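Local structure of ribosome-associated factor Y (Coxiella burnetii, 3TQM) at residues 13-23 against 69-77; 1-12 against 34-43. The protein probably binds ribosomes as a hibernation factor of the short HPF/YfiA family, associating with 100S dimers of 70S ribosomes and regulating translation. All coordinates share one frame; numbering follows the deposited sequence. Where two conformers were deposited one is given.

Contact 1. Residues 13-23 against 69-77; sequences SPALRELTEKK and DMYKTVDLL. With SO4 (sulfate ion), chain E.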
loop_
_atom_site.group_PDB
_atom_site.type_symbol
_atom_site.label_atom_id
_atom_site.label_comp_id
_atom_site.label_asym_id
_atom_site.label_seq_id
_atom_site.Cartn_x
_atom_site.Cartn_y
_atom_site.Cartn_z
ATOM N N SER A 13 -0.352 -1.186 14.652
ATOM C CA SER A 13 -0.067 -0.163 15.646
ATOM C C SER A 13 -0.467 1.205 15.109
ATOM O O SER A 13 -0.519 1.407 13.899
ATOM C CB SER A 13 1.416 -0.173 16.030
ATOM O OG SER A 13 2.228 0.279 14.954
ATOM N N PRO A 14 -0.765 2.149 16.016
ATOM C CA PRO A 14 -1.124 3.518 15.632
ATOM C C PRO A 14 -0.022 4.179 14.814
ATOM O O PRO A 14 -0.305 4.843 13.818
ATOM C CB PRO A 14 -1.261 4.235 16.979
ATOM C CG PRO A 14 -1.586 3.160 17.947
ATOM C CD PRO A 14 -0.830 1.952 17.475
ATOM N N ALA A 15 1.224 3.999 15.241
ATOM C CA ALA A 15 2.359 4.601 14.552
ATOM C C ALA A 15 2.480 4.075 13.126
ATOM O O ALA A 15 2.731 4.839 12.195
ATOM C CB ALA A 15 3.640 4.352 15.323
ATOM N N LEU A 16 2.306 2.769 12.959
ATOM C CA LEU A 16 2.394 2.162 11.638
ATOM C C LEU A 16 1.214 2.605 10.784
ATOM O O LEU A 16 1.322 2.717 9.564
ATOM C CB LEU A 16 2.429 0.635 11.744
ATOM C CG LEU A 16 2.511 -0.137 10.426
ATOM C CD1 LEU A 16 3.818 0.161 9.709
ATOM C CD2 LEU A 16 2.364 -1.627 10.681
ATOM N N ARG A 17 0.089 2.860 11.440
ATOM C CA ARG A 17 -1.109 3.307 10.753
ATOM C C ARG A 17 -0.930 4.724 10.226
ATOM O O ARG A 17 -1.304 5.028 9.094
ATOM C CB ARG A 17 -2.307 3.251 11.693
ATOM C CG ARG A 17 -3.611 3.592 11.010
ATOM C CD ARG A 17 -4.792 3.243 11.882
ATOM N NE ARG A 17 -6.025 3.303 11.111
ATOM C CZ ARG A 17 -6.510 2.286 10.406
ATOM N NH1 ARG A 17 -5.867 1.127 10.382
ATOM N NH2 ARG A 17 -7.639 2.425 9.726
ATOM N N GLU A 18 -0.362 5.588 11.059
ATOM C CA GLU A 18 -0.110 6.969 10.671
ATOM C C GLU A 18 0.942 7.032 9.573
ATOM O O GLU A 18 0.770 7.734 8.576
ATOM C CB GLU A 18 0.339 7.799 11.872
ATOM C CG GLU A 18 0.727 9.223 11.519
ATOM C CD GLU A 18 1.129 10.036 12.731
ATOM O OE1 GLU A 18 1.693 9.452 13.681
ATOM O OE2 GLU A 18 0.874 11.259 12.737
ATOM N N LEU A 19 2.028 6.291 9.765
ATOM C CA LEU A 19 3.111 6.235 8.790
ATOM C C LEU A 19 2.605 5.836 7.405
ATOM O O LEU A 19 2.966 6.449 6.400
ATOM C CB LEU A 19 4.187 5.252 9.254
ATOM C CG LEU A 19 5.462 5.117 8.412
ATOM C CD1 LEU A 19 5.288 4.149 7.242
ATOM C CD2 LEU A 19 5.942 6.480 7.930
ATOM N N THR A 20 1.766 4.806 7.355
ATOM C CA THR A 20 1.256 4.310 6.084
ATOM C C THR A 20 0.323 5.329 5.444
ATOM O O THR A 20 0.325 5.507 4.228
ATOM C CB THR A 20 0.517 2.970 6.253
ATOM O OG1 THR A 20 1.406 2.003 6.828
ATOM C CG2 THR A 20 0.032 2.465 4.906
ATOM N N GLU A 21 -0.476 5.992 6.272
ATOM C CA GLU A 21 -1.391 7.023 5.798
ATOM C C GLU A 21 -0.656 8.154 5.086
ATOM O O GLU A 21 -0.988 8.500 3.954
ATOM C CB GLU A 21 -2.208 7.597 6.956
ATOM C CG GLU A 21 -3.450 6.800 7.304
ATOM C CD GLU A 21 -4.233 7.422 8.443
ATOM O OE1 GLU A 21 -3.849 8.519 8.903
ATOM O OE2 GLU A 21 -5.231 6.812 8.879
ATOM N N LYS A 22 0.343 8.725 5.751
ATOM C CA LYS A 22 1.035 9.891 5.219
ATOM C C LYS A 22 1.833 9.570 3.958
ATOM O O LYS A 22 2.006 10.428 3.093
ATOM C CB LYS A 22 1.943 10.524 6.278
ATOM C CG LYS A 22 3.269 9.825 6.467
ATOM C CD LYS A 22 4.232 10.704 7.245
ATOM C CE LYS A 22 5.618 10.083 7.302
ATOM N NZ LYS A 22 6.612 10.992 7.936
ATOM N N LYS A 23 2.311 8.335 3.850
ATOM C CA LYS A 23 3.048 7.920 2.660
ATOM C C LYS A 23 2.125 7.728 1.460
ATOM O O LYS A 23 2.504 8.011 0.325
ATOM C CB LYS A 23 3.852 6.649 2.924
ATOM C CG LYS A 23 5.236 6.909 3.477
ATOM C CD LYS A 23 6.032 5.621 3.580
ATOM C CE LYS A 23 7.429 5.880 4.114
ATOM N NZ LYS A 23 8.011 4.647 4.719
ATOM N N ASP A 69 10.975 -6.149 8.414
ATOM C CA ASP A 69 10.465 -5.017 9.173
ATOM C C ASP A 69 9.243 -4.417 8.491
ATOM O O ASP A 69 9.303 -4.023 7.327
ATOM C CB ASP A 69 11.560 -3.961 9.348
ATOM C CG ASP A 69 11.088 -2.751 10.125
ATOM O OD1 ASP A 69 9.976 -2.796 10.692
ATOM O OD2 ASP A 69 11.834 -1.752 10.178
HETATM N N MSE A 70 8.139 -4.346 9.228
HETATM C CA MSE A 70 6.872 -3.896 8.667
HETATM C C MSE A 70 6.948 -2.473 8.124
HETATM O O MSE A 70 6.371 -2.165 7.080
HETATM C CB MSE A 70 5.755 -3.998 9.707
HETATM C CG MSE A 70 4.371 -3.960 9.097
HETATM SE SE MSE A 70 3.921 -5.588 8.118
HETATM C CE MSE A 70 3.476 -6.732 9.631
ATOM N N TYR A 71 7.655 -1.604 8.839
ATOM C CA TYR A 71 7.822 -0.224 8.400
ATOM C C TYR A 71 8.605 -0.168 7.091
ATOM O O TYR A 71 8.260 0.589 6.183
ATOM C CB TYR A 71 8.526 0.603 9.476
ATOM C CG TYR A 71 7.648 0.951 10.659
ATOM C CD1 TYR A 71 7.011 2.185 10.735
ATOM C CD2 TYR A 71 7.460 0.050 11.700
ATOM C CE1 TYR A 71 6.212 2.511 11.817
ATOM C CE2 TYR A 71 6.661 0.369 12.782
ATOM C CZ TYR A 71 6.040 1.600 12.834
ATOM O OH TYR A 71 5.244 1.918 13.912
ATOM N N LYS A 72 9.655 -0.977 7.001
ATOM C CA LYS A 72 10.463 -1.050 5.793
ATOM C C LYS A 72 9.644 -1.615 4.632
ATOM O O LYS A 72 9.805 -1.197 3.485
ATOM C CB LYS A 72 11.700 -1.915 6.030
ATOM C CG LYS A 72 12.749 -1.798 4.938
ATOM C CD LYS A 72 13.900 -2.765 5.165
ATOM C CE LYS A 72 15.047 -2.482 4.208
ATOM N NZ LYS A 72 14.588 -2.437 2.792
ATOM N N THR A 73 8.761 -2.561 4.940
ATOM C CA THR A 73 7.910 -3.178 3.928
ATOM C C THR A 73 6.970 -2.159 3.294
ATOM O O THR A 73 6.805 -2.128 2.076
ATOM C CB THR A 73 7.070 -4.329 4.514
ATOM O OG1 THR A 73 7.936 -5.295 5.120
ATOM C CG2 THR A 73 6.255 -4.995 3.417
ATOM N N VAL A 74 6.350 -1.332 4.131
ATOM C CA VAL A 74 5.464 -0.277 3.648
ATOM C C VAL A 74 6.193 0.583 2.631
ATOM O O VAL A 74 5.681 0.854 1.544
ATOM C CB VAL A 74 4.965 0.615 4.796
ATOM C CG1 VAL A 74 4.334 1.886 4.245
ATOM C CG2 VAL A 74 3.977 -0.146 5.671
ATOM N N ASP A 75 7.400 1.000 2.991
ATOM C CA ASP A 75 8.228 1.824 2.122
ATOM C C ASP A 75 8.428 1.147 0.770
ATOM O O ASP A 75 8.330 1.790 -0.274
ATOM C CB ASP A 75 9.582 2.089 2.781
ATOM C CG ASP A 75 10.218 3.378 2.305
ATOM O OD1 ASP A 75 10.113 4.392 3.026
ATOM O OD2 ASP A 75 10.818 3.382 1.211
ATOM N N LEU A 76 8.703 -0.153 0.796
ATOM C CA LEU A 76 8.904 -0.922 -0.430
ATOM C C LEU A 76 7.639 -0.974 -1.283
ATOM O O LEU A 76 7.697 -0.829 -2.504
ATOM C CB LEU A 76 9.376 -2.341 -0.102
ATOM C CG LEU A 76 10.886 -2.579 0.032
ATOM C CD1 LEU A 76 11.537 -1.533 0.921
ATOM C CD2 LEU A 76 11.160 -3.983 0.554
ATOM N N LEU A 77 6.499 -1.181 -0.632
ATOM C CA LEU A 77 5.224 -1.288 -1.334
ATOM C C LEU A 77 4.872 0.012 -2.050
ATOM O O LEU A 77 4.238 -0.006 -3.106
ATOM C CB LEU A 77 4.106 -1.674 -0.367
ATOM C CG LEU A 77 2.724 -1.885 -0.991
ATOM C CD1 LEU A 77 2.779 -2.950 -2.076
ATOM C CD2 LEU A 77 1.702 -2.254 0.071
HETATM S S SO4 E . 5.109 -2.107 15.902
HETATM O O1 SO4 E . 4.573 -1.386 14.750
HETATM O O2 SO4 E . 5.776 -1.176 16.809
HETATM O O3 SO4 E . 4.012 -2.766 16.602
HETATM O O4 SO4 E . 6.068 -3.109 15.449
#
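Tyr71 turns its CG anti to its carbonyl carbon (chi1 -75°), which carries the ring to helix 14-23, while Leu16, with CG anti to its backbone N, brings a methyl against one face of that ring. The two helices pack side by side on one face of the four-stranded mixed sheet in the beta-alpha-beta-beta-beta-alpha fold of the HPF/YfiA family; their axes run nearly parallel, 14° apart and 10.5 Å at closest approach. Leu16 CD1 lies 3.8 Å from the centroid of the Tyr71 ring and almost on its normal, a CH-pi contact, and Leu19 CG meets the same ring at its edge. One turn on, Val74 is a knob in the hole of Leu16, Leu19, Thr20 and Lys23. The buried Thr20 OG1 is satisfied by donating to Leu16 O at 2.8 Å, a carbonyl that also accepts from Thr20 N. At the N-terminal end Ser13 caps its helix, OG accepting from Leu16 N, and donates to a sulfate, probably from the crystallisation liquor, to which Tyr71 OH adds a weak bond. At the other end Lys23 NZ forms a salt bridge with Asp75 OD1 at 2.7 Å, on the anti side of that oxygen and 23° out of the carboxylate plane.

Contact 2. Residues 1-12 against 34-43; sequences MHIQMTGQGVDI and ISNIHIIFHI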
loop_
_atom_site.group_PDB
_atom_site.type_symbol
_atom_site.label_atom_id
_atom_site.label_comp_id
_atom_site.label_asym_id
_atom_site.label_seq_id
_atom_site.Cartn_x
_atom_site.Cartn_y
_atom_site.Cartn_z
HETATM N N MSE A 1 -9.586 10.531 -0.989
HETATM C CA MSE A 1 -9.156 9.139 -1.080
HETATM C C MSE A 1 -9.603 8.339 0.140
HETATM O O MSE A 1 -9.488 8.801 1.276
HETATM C CB MSE A 1 -7.634 9.047 -1.226
HETATM C CG MSE A 1 -7.122 7.626 -1.336
HETATM SE SE MSE A 1 -5.204 7.517 -1.675
HETATM C CE MSE A 1 -4.546 8.460 -0.105
ATOM N N HIS A 2 -10.113 7.137 -0.105
ATOM C CA HIS A 2 -10.565 6.270 0.970
ATOM C C HIS A 2 -9.575 5.135 1.226
ATOM O O HIS A 2 -9.267 4.348 0.327
ATOM C CB HIS A 2 -11.949 5.707 0.662
ATOM C CG HIS A 2 -12.552 4.945 1.799
ATOM N ND1 HIS A 2 -12.687 5.476 3.066
ATOM C CD2 HIS A 2 -13.057 3.689 1.867
ATOM C CE1 HIS A 2 -13.247 4.582 3.861
ATOM N NE2 HIS A 2 -13.482 3.489 3.157
ATOM N N ILE A 3 -9.085 5.058 2.460
ATOM C CA ILE A 3 -8.096 4.056 2.840
ATOM C C ILE A 3 -8.633 3.109 3.910
ATOM O O ILE A 3 -9.043 3.539 4.987
ATOM C CB ILE A 3 -6.811 4.715 3.367
ATOM C CG1 ILE A 3 -6.130 5.519 2.257
ATOM C CG2 ILE A 3 -5.859 3.665 3.919
ATOM C CD1 ILE A 3 -4.870 6.221 2.704
ATOM N N GLN A 4 -8.626 1.817 3.604
ATOM C CA GLN A 4 -9.005 0.800 4.576
ATOM C C GLN A 4 -7.815 -0.099 4.883
ATOM O O GLN A 4 -7.120 -0.548 3.975
ATOM C CB GLN A 4 -10.181 -0.031 4.066
ATOM C CG GLN A 4 -10.661 -1.089 5.055
ATOM C CD GLN A 4 -11.773 -1.954 4.493
ATOM O OE1 GLN A 4 -12.270 -1.708 3.393
ATOM N NE2 GLN A 4 -12.168 -2.977 5.246
HETATM N N MSE A 5 -7.582 -0.361 6.167
HETATM C CA MSE A 5 -6.453 -1.191 6.581
HETATM C C MSE A 5 -6.902 -2.385 7.418
HETATM O O MSE A 5 -7.662 -2.242 8.377
HETATM C CB MSE A 5 -5.433 -0.370 7.369
HETATM C CG MSE A 5 -4.909 0.848 6.629
HETATM SE SE MSE A 5 -3.303 1.564 7.471
HETATM C CE MSE A 5 -3.165 3.238 6.475
ATOM N N THR A 6 -6.420 -3.567 7.052
ATOM C CA THR A 6 -6.764 -4.785 7.766
ATOM C C THR A 6 -5.512 -5.529 8.218
ATOM O O THR A 6 -4.623 -5.815 7.414
ATOM C CB THR A 6 -7.612 -5.724 6.889
ATOM O OG1 THR A 6 -8.782 -5.033 6.430
ATOM C CG2 THR A 6 -8.022 -6.960 7.683
ATOM N N GLY A 7 -5.441 -5.829 9.509
ATOM C CA GLY A 7 -4.369 -6.648 10.036
ATOM C C GLY A 7 -4.816 -8.095 10.101
ATOM O O GLY A 7 -5.743 -8.437 10.830
ATOM N N GLN A 8 -4.166 -8.950 9.325
ATOM C CA GLN A 8 -4.509 -10.363 9.325
ATOM C C GLN A 8 -3.549 -11.142 10.217
ATOM O O GLN A 8 -2.450 -11.508 9.800
ATOM C CB GLN A 8 -4.493 -10.932 7.909
ATOM C CG GLN A 8 -5.053 -12.338 7.824
ATOM C CD GLN A 8 -4.563 -13.084 6.603
ATOM O OE1 GLN A 8 -3.522 -12.752 6.033
ATOM N NE2 GLN A 8 -5.310 -14.102 6.194
ATOM N N GLY A 9 -3.977 -11.389 11.449
ATOM C CA GLY A 9 -3.152 -12.073 12.426
ATOM C C GLY A 9 -2.193 -11.108 13.088
ATOM O O GLY A 9 -1.292 -11.516 13.823
ATOM N N VAL A 10 -2.393 -9.821 12.823
ATOM C CA VAL A 10 -1.540 -8.778 13.379
ATOM C C VAL A 10 -2.329 -7.518 13.725
ATOM O O VAL A 10 -3.253 -7.131 13.011
ATOM C CB VAL A 10 -0.398 -8.415 12.415
ATOM C CG1 VAL A 10 0.700 -9.460 12.488
ATOM C CG2 VAL A 10 -0.926 -8.281 10.995
ATOM N N ASP A 11 -1.958 -6.888 14.834
ATOM C CA ASP A 11 -2.562 -5.633 15.243
ATOM C C ASP A 11 -1.771 -4.473 14.661
ATOM O O ASP A 11 -0.598 -4.287 14.982
ATOM C CB ASP A 11 -2.590 -5.520 16.768
ATOM C CG ASP A 11 -3.586 -6.466 17.407
ATOM O OD1 ASP A 11 -4.100 -7.362 16.703
ATOM O OD2 ASP A 11 -3.852 -6.317 18.617
ATOM N N ILE A 12 -2.414 -3.696 13.800
ATOM C CA ILE A 12 -1.791 -2.518 13.222
ATOM C C ILE A 12 -1.602 -1.443 14.283
ATOM O O ILE A 12 -2.575 -0.864 14.767
ATOM C CB ILE A 12 -2.648 -1.950 12.079
ATOM C CG1 ILE A 12 -2.940 -3.041 11.042
ATOM C CG2 ILE A 12 -1.956 -0.751 11.444
ATOM C CD1 ILE A 12 -3.964 -2.641 10.000
ATOM N N ILE A 34 -7.290 7.990 -7.660
ATOM C CA ILE A 34 -7.546 6.828 -6.821
ATOM C C ILE A 34 -8.798 7.026 -5.973
ATOM O O ILE A 34 -8.950 8.048 -5.303
ATOM C CB ILE A 34 -6.369 6.561 -5.876
ATOM C CG1 ILE A 34 -5.102 6.259 -6.673
ATOM C CG2 ILE A 34 -6.692 5.419 -4.934
ATOM C CD1 ILE A 34 -3.873 6.056 -5.806
ATOM N N SER A 35 -9.689 6.041 -5.998
ATOM C CA SER A 35 -10.918 6.103 -5.218
ATOM C C SER A 35 -10.789 5.315 -3.918
ATOM O O SER A 35 -11.072 5.838 -2.840
ATOM C CB SER A 35 -12.095 5.572 -6.033
ATOM O OG SER A 35 -11.912 4.213 -6.372
ATOM N N ASN A 36 -10.365 4.059 -4.027
ATOM C CA ASN A 36 -10.226 3.184 -2.866
ATOM C C ASN A 36 -8.866 2.503 -2.758
ATOM O O ASN A 36 -8.334 1.980 -3.740
ATOM C CB ASN A 36 -11.310 2.104 -2.868
ATOM C CG ASN A 36 -12.694 2.663 -2.630
ATOM O OD1 ASN A 36 -13.057 2.993 -1.499
ATOM N ND2 ASN A 36 -13.487 2.756 -3.694
ATOM N N ILE A 37 -8.318 2.498 -1.551
ATOM C CA ILE A 37 -7.111 1.742 -1.265
ATOM C C ILE A 37 -7.371 0.827 -0.083
ATOM O O ILE A 37 -7.699 1.295 1.008
ATOM C CB ILE A 37 -5.938 2.655 -0.902
ATOM C CG1 ILE A 37 -5.640 3.623 -2.045
ATOM C CG2 ILE A 37 -4.709 1.822 -0.566
ATOM C CD1 ILE A 37 -4.318 4.338 -1.891
ATOM N N HIS A 38 -7.237 -0.477 -0.296
ATOM C CA HIS A 38 -7.361 -1.424 0.800
ATOM C C HIS A 38 -6.015 -2.089 1.064
ATOM O O HIS A 38 -5.471 -2.779 0.202
ATOM C CB HIS A 38 -8.442 -2.468 0.516
ATOM C CG HIS A 38 -8.839 -3.263 1.722
ATOM N ND1 HIS A 38 -9.975 -4.044 1.759
ATOM C CD2 HIS A 38 -8.251 -3.398 2.935
ATOM C CE1 HIS A 38 -10.070 -4.625 2.940
ATOM N NE2 HIS A 38 -9.037 -4.251 3.674
ATOM N N ILE A 39 -5.481 -1.859 2.260
ATOM C CA ILE A 39 -4.181 -2.386 2.653
ATOM C C ILE A 39 -4.333 -3.532 3.645
ATOM O O ILE A 39 -5.156 -3.475 4.558
ATOM C CB ILE A 39 -3.307 -1.291 3.288
ATOM C CG1 ILE A 39 -3.065 -0.167 2.289
ATOM C CG2 ILE A 39 -1.976 -1.862 3.753
ATOM C CD1 ILE A 39 -2.208 0.931 2.839
ATOM N N ILE A 40 -3.530 -4.572 3.457
ATOM C CA ILE A 40 -3.567 -5.729 4.336
ATOM C C ILE A 40 -2.181 -6.077 4.867
ATOM O O ILE A 40 -1.284 -6.447 4.108
ATOM C CB ILE A 40 -4.180 -6.948 3.630
ATOM C CG1 ILE A 40 -5.608 -6.632 3.179
ATOM C CG2 ILE A 40 -4.164 -8.160 4.547
ATOM C CD1 ILE A 40 -6.347 -7.817 2.621
ATOM N N PHE A 41 -2.016 -5.940 6.180
ATOM C CA PHE A 41 -0.770 -6.301 6.844
ATOM C C PHE A 41 -0.833 -7.757 7.301
ATOM O O PHE A 41 -1.882 -8.243 7.719
ATOM C CB PHE A 41 -0.526 -5.406 8.054
ATOM C CG PHE A 41 -0.398 -3.945 7.719
ATOM C CD1 PHE A 41 -1.523 -3.150 7.578
ATOM C CD2 PHE A 41 0.848 -3.366 7.551
ATOM C CE1 PHE A 41 -1.407 -1.808 7.270
ATOM C CE2 PHE A 41 0.971 -2.027 7.244
ATOM C CZ PHE A 41 -0.157 -1.245 7.103
ATOM N N HIS A 42 0.283 -8.463 7.184
ATOM C CA HIS A 42 0.354 -9.812 7.717
ATOM C C HIS A 42 1.788 -10.296 7.807
ATOM O O HIS A 42 2.667 -9.829 7.087
ATOM C CB HIS A 42 -0.516 -10.786 6.910
ATOM C CG HIS A 42 -0.318 -10.701 5.430
ATOM N ND1 HIS A 42 -0.725 -9.615 4.683
ATOM C CD2 HIS A 42 0.219 -11.580 4.551
ATOM C CE1 HIS A 42 -0.434 -9.824 3.412
ATOM N NE2 HIS A 42 0.138 -11.010 3.305
ATOM N N ILE A 43 2.014 -11.231 8.717
ATOM C CA ILE A 43 3.342 -11.785 8.939
ATOM C C ILE A 43 3.351 -13.295 8.715
ATOM O O ILE A 43 2.432 -14.005 9.124
ATOM C CB ILE A 43 3.897 -11.435 10.340
ATOM C CG1 ILE A 43 3.391 -12.412 11.404
ATOM C CG2 ILE A 43 3.560 -9.993 10.704
ATOM C CD1 ILE A 43 4.438 -13.414 11.853
#
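Ile34 CG2 packs against the selenium of Met1, deposited as selenomethionine, where strands 2-8 and 36-43 begin to run side by side as the parallel pair of a left-handed beta-alpha-beta crossover. The register is regular, each residue from His2 to Gly7 pairing in step with one from Asn36 to Phe41. Ser35 O accepts from His2 N, and Asn36 sets OD1 at the edge of the His2 ring, its amide plane 87° from that ring. Ile37 brings CD1 closer to the Met1 selenium than Ile34 does, and gives its N to His2 O and its O to Gln4 N. His38, with CG anti to its backbone N (chi1 -166°), lays one face of its ring against the extended Gln4 side chain. The Gln4 amide stacks 15° from parallel, CD 3.5 Å from the ring plane and offset toward its rim. In that plane, His38 NE2 hydrogen-bonds Thr6 OG1 at 2.9 Å, fixing the ring's rotation. Ile39 bonds Gln4 O and Thr6 N, and like Phe41 points to the other face of the sheet, toward the helices. Phe41 bonds Thr6 O and Gln8 N; its ring receives SE of Met5, also selenomethionine, at its edge, a Met-aromatic contact, and Ile12 CD1 approaches Phe41 CD1 to 3.5 Å. Past His42, Ile43 CG2 meets Val10 CG1 at 3.4 Å.

Contact 2 is the strand layer and contact 1 the helix layer packed on one face of it; their centres lie about 11 Å apart. Helix 14-24 is the crossover between the two strands of contact 2, so the segments of the two contacts alternate along the chain. The layers meet where Thr20 CG2 touches Ile39 CD1 at 3.4 Å and where Phe41 packs on Met70 and Val74. Contact 1 is partly buried and held by side chains, apolar at its centre with charge at one end. Contact 2, largely a surface contact because strand 2-8 is outermost in the sheet, buries 896 against 436 Å² and rests on a backbone ladder; its Gln4, Thr6 and His38 face away from the helices, whereas Ile39 and Phe41 join the shared core.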